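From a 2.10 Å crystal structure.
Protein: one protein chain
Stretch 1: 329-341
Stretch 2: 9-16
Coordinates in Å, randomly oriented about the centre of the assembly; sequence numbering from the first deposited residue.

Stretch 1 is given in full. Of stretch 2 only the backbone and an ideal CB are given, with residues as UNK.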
# COMPACT_ATOMS: atom_id res chain seq x y z
N CYS A 329 24.00 9.54 -13.63
CA CYS A 329 24.37 8.18 -13.20
C CYS A 329 24.49 7.21 -14.36
O CYS A 329 24.06 7.50 -15.47
CB CYS A 329 23.35 7.65 -12.17
SG CYS A 329 23.74 8.04 -10.45
N GLN A 330 25.09 6.05 -14.10
CA GLN A 330 25.06 4.93 -15.04
C GLN A 330 24.68 3.64 -14.33
O GLN A 330 25.01 3.44 -13.16
CB GLN A 330 26.40 4.77 -15.77
CG GLN A 330 27.61 4.44 -14.88
CD GLN A 330 28.76 3.81 -15.65
OE1 GLN A 330 28.68 2.66 -16.10
NE2 GLN A 330 29.84 4.57 -15.83
N PHE A 331 23.99 2.75 -15.03
CA PHE A 331 23.61 1.46 -14.46
C PHE A 331 23.54 0.43 -15.55
O PHE A 331 22.91 0.66 -16.58
CB PHE A 331 22.29 1.54 -13.67
CG PHE A 331 21.82 0.20 -13.13
CD1 PHE A 331 22.59 -0.50 -12.19
CD2 PHE A 331 20.63 -0.36 -13.57
CE1 PHE A 331 22.17 -1.75 -11.70
CE2 PHE A 331 20.19 -1.61 -13.08
CZ PHE A 331 20.97 -2.30 -12.15
N GLN A 332 24.21 -0.69 -15.33
CA GLN A 332 24.32 -1.77 -16.31
C GLN A 332 24.48 -1.25 -17.74
O GLN A 332 23.75 -1.66 -18.65
CB GLN A 332 23.17 -2.77 -16.17
CG GLN A 332 23.49 -3.87 -15.15
CD GLN A 332 22.28 -4.60 -14.61
OE1 GLN A 332 22.38 -5.31 -13.59
NE2 GLN A 332 21.13 -4.45 -15.27
N GLY A 333 25.44 -0.35 -17.93
CA GLY A 333 25.80 0.15 -19.24
C GLY A 333 24.98 1.29 -19.83
O GLY A 333 25.23 1.71 -20.96
N PHE A 334 24.00 1.79 -19.08
CA PHE A 334 23.18 2.92 -19.57
C PHE A 334 23.43 4.23 -18.82
O PHE A 334 23.69 4.24 -17.63
CB PHE A 334 21.69 2.58 -19.50
CG PHE A 334 21.26 1.51 -20.45
CD1 PHE A 334 21.23 1.75 -21.83
CD2 PHE A 334 20.88 0.26 -19.98
CE1 PHE A 334 20.83 0.76 -22.71
CE2 PHE A 334 20.47 -0.74 -20.85
CZ PHE A 334 20.44 -0.49 -22.22
N HIS A 335 23.36 5.34 -19.56
CA HIS A 335 23.36 6.67 -18.96
C HIS A 335 21.97 6.92 -18.36
O HIS A 335 20.97 6.82 -19.05
CB HIS A 335 23.70 7.71 -20.04
CG HIS A 335 23.72 9.12 -19.55
ND1 HIS A 335 23.32 10.18 -20.34
CD2 HIS A 335 24.10 9.66 -18.37
CE1 HIS A 335 23.44 11.31 -19.66
NE2 HIS A 335 23.91 11.02 -18.46
N PHE A 336 21.93 7.17 -17.04
CA PHE A 336 20.72 7.61 -16.34
C PHE A 336 20.87 9.12 -16.15
O PHE A 336 21.53 9.57 -15.20
CB PHE A 336 20.58 6.89 -14.98
CG PHE A 336 20.00 5.48 -15.06
CD1 PHE A 336 18.88 5.13 -14.32
CD2 PHE A 336 20.60 4.51 -15.86
CE1 PHE A 336 18.36 3.83 -14.38
CE2 PHE A 336 20.08 3.21 -15.93
CZ PHE A 336 18.96 2.87 -15.18
N PRO A 337 20.29 9.92 -17.06
CA PRO A 337 20.54 11.37 -17.09
C PRO A 337 19.92 12.17 -15.94
O PRO A 337 18.78 11.93 -15.53
CB PRO A 337 19.93 11.80 -18.43
CG PRO A 337 19.70 10.49 -19.21
CD PRO A 337 19.40 9.49 -18.16
N LYS A 338 20.69 13.12 -15.42
CA LYS A 338 20.22 14.04 -14.38
C LYS A 338 18.86 14.66 -14.73
O LYS A 338 18.64 15.14 -15.85
CB LYS A 338 21.28 15.12 -14.15
CG LYS A 338 20.82 16.29 -13.30
CD LYS A 338 21.98 17.08 -12.75
CE LYS A 338 21.48 18.25 -11.93
NZ LYS A 338 20.75 19.23 -12.78
N GLY A 339 17.93 14.63 -13.77
CA GLY A 339 16.62 15.26 -13.95
C GLY A 339 15.55 14.37 -14.58
O GLY A 339 14.36 14.69 -14.57
N TRP A 340 15.98 13.24 -15.14
CA TRP A 340 15.05 12.22 -15.59
C TRP A 340 14.60 11.49 -14.34
O TRP A 340 15.27 11.56 -13.30
CB TRP A 340 15.76 11.23 -16.50
CG TRP A 340 16.02 11.67 -17.91
CD1 TRP A 340 16.39 12.92 -18.35
CD2 TRP A 340 16.01 10.82 -19.06
NE1 TRP A 340 16.56 12.90 -19.72
CE2 TRP A 340 16.35 11.62 -20.17
CE3 TRP A 340 15.73 9.46 -19.26
CZ2 TRP A 340 16.42 11.10 -21.47
CZ3 TRP A 340 15.79 8.95 -20.55
CH2 TRP A 340 16.13 9.77 -21.64
N LEU A 341 13.47 10.79 -14.44
CA LEU A 341 12.98 9.95 -13.36
C LEU A 341 13.32 8.47 -13.56
O LEU A 341 13.42 7.99 -14.68
CB LEU A 341 11.46 10.07 -13.24
CG LEU A 341 10.82 11.05 -12.28
CD1 LEU A 341 11.45 12.43 -12.33
CD2 LEU A 341 9.32 11.11 -12.58
N UNK A 9 31.34 10.55 -19.27
CA UNK A 9 31.35 9.22 -19.96
C UNK A 9 30.24 9.08 -21.00
O UNK A 9 29.11 9.54 -20.79
CB UNK A 9 31.21 8.09 -18.93
N UNK A 10 30.58 8.43 -22.11
CA UNK A 10 29.78 8.43 -23.35
C UNK A 10 28.93 7.16 -23.53
O UNK A 10 29.16 6.37 -24.46
CB UNK A 10 30.71 8.59 -24.56
N UNK A 11 27.95 6.98 -22.65
CA UNK A 11 27.10 5.79 -22.63
C UNK A 11 25.70 6.06 -23.23
O UNK A 11 25.21 7.18 -23.16
CB UNK A 11 26.96 5.28 -21.19
N UNK A 12 25.05 5.03 -23.81
CA UNK A 12 23.73 5.27 -24.39
C UNK A 12 22.62 5.37 -23.33
O UNK A 12 22.81 4.90 -22.20
CB UNK A 12 23.40 4.15 -25.38
N UNK A 13 21.49 5.97 -23.68
CA UNK A 13 20.28 5.93 -22.85
C UNK A 13 19.44 4.69 -23.21
O UNK A 13 19.52 4.20 -24.34
CB UNK A 13 19.46 7.21 -23.03
N UNK A 14 18.64 4.16 -22.24
CA UNK A 14 17.87 2.94 -22.46
C UNK A 14 16.97 2.97 -23.69
O UNK A 14 16.60 4.05 -24.16
CB UNK A 14 17.01 2.66 -21.23
N UNK A 15 16.63 1.78 -24.23
CA UNK A 15 15.66 1.73 -25.33
C UNK A 15 14.25 2.00 -24.83
O UNK A 15 13.96 1.75 -23.67
CB UNK A 15 15.71 0.37 -26.03
N UNK A 16 13.38 2.50 -25.70
CA UNK A 16 12.01 2.82 -25.30
C UNK A 16 11.43 4.00 -26.06
O UNK A 16 12.17 4.89 -26.49
CB UNK A 16 11.96 3.11 -23.80

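Stretch 1 begins as a β-hairpin, its strands joined through a type I' turn from Phe331 to Phe334, and continues into a loop; stretch 2 runs past the second strand without regular structure. One backbone hydrogen bond joins them.

At position 9 CA-to-CB points toward the hairpin, but the ideal CB is still 4.9 Å from Gln330 NE2. With only an amide end within reach, a polar side chain of almost any size would do. The residue is Asn9, whose ND2 lies 4.2 Å from Gln330 NE2, a loose contact.

Position 10 points away and meets nothing of stretch 1, which sets no preference; it is Ser10.

Position 11 points toward the hairpin, its ideal CB 4.0 Å from both His335 N and Gly333 O. Beyond lie the Gly333 turn and the Gln330 side-chain amide, suited to a medium-sized apolar side chain such as leucine, isoleucine or methionine. Leu11 lies across them: CD1 comes within 3.5 Å of Gln330 CD, and CD2 within 3.9 Å of Gly333 O.

At position 12 the carbonyl matters most. His335 N donates a hydrogen bond to its O at 2.7 Å and a nearly straight 165°, and Phe334 CA approaches the same O at 3.3 Å in a CA-H...O contact. CA-to-CB points sideways, and phi of -77° permits proline among many residues. Pro12 is found; its CG packs 4.2 Å from Phe334 CD1 and its CD lies 3.5 Å from Gly333 O.

Position 13 points away, yet its ideal CB is 4.4 Å from Trp340 CH2 and 5.0 Å from Pro337 CG. A branched or long apolar side chain could reach these surfaces. Ile13 uses both ends: CG2 rests 3.8 Å from Pro337 CG, while CD1 extends to 3.6 Å from Trp340 CH2.

Position 14 lies by the Phe334 ring, with its CA over one face, 4.0 Å from the centroid, in a CH-pi contact. A compact apolar residue would suit, and phi of -54° admits proline. Pro14 adds its own ring, CG standing 4.0 Å from Phe334 CG.

The ideal CB at position 15 has nothing of stretch 1 within 5.5 Å, so many residues are possible; phi of -74° again allows proline. Pro15 turns its CD to 3.8 Å from Phe334 CZ, extending the proline packing around that ring.

Position 16 is out of reach, but phi/psi of 148/151° would jam a CB against the preceding carbonyl O. This calls for glycine, and Gly16 is present.

Stretch 2, residues 9-16: NSLPIPPG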
# COMPACT_ATOMS: atom_id res chain seq x y z
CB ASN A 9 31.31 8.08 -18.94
CG ASN A 9 32.64 7.91 -18.19
OD1 ASN A 9 33.73 8.06 -18.78
ND2 ASN A 9 32.57 7.60 -16.90
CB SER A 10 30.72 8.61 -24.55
OG SER A 10 31.99 9.10 -24.14
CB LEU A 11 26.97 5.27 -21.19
CG LEU A 11 28.24 4.77 -20.48
CD1 LEU A 11 28.01 4.67 -19.00
CD2 LEU A 11 28.72 3.43 -21.02
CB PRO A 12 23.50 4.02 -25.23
CG PRO A 12 24.21 2.95 -24.46
CD PRO A 12 25.45 3.61 -23.94
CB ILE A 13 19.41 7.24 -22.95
CG1 ILE A 13 18.89 7.47 -24.38
CG2 ILE A 13 20.18 8.46 -22.42
CD1 ILE A 13 17.92 8.64 -24.52
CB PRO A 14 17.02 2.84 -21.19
CG PRO A 14 17.86 3.50 -20.16
CD PRO A 14 18.44 4.68 -20.88
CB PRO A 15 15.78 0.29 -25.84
CG PRO A 15 16.26 -0.50 -24.64
CD PRO A 15 17.13 0.44 -23.85
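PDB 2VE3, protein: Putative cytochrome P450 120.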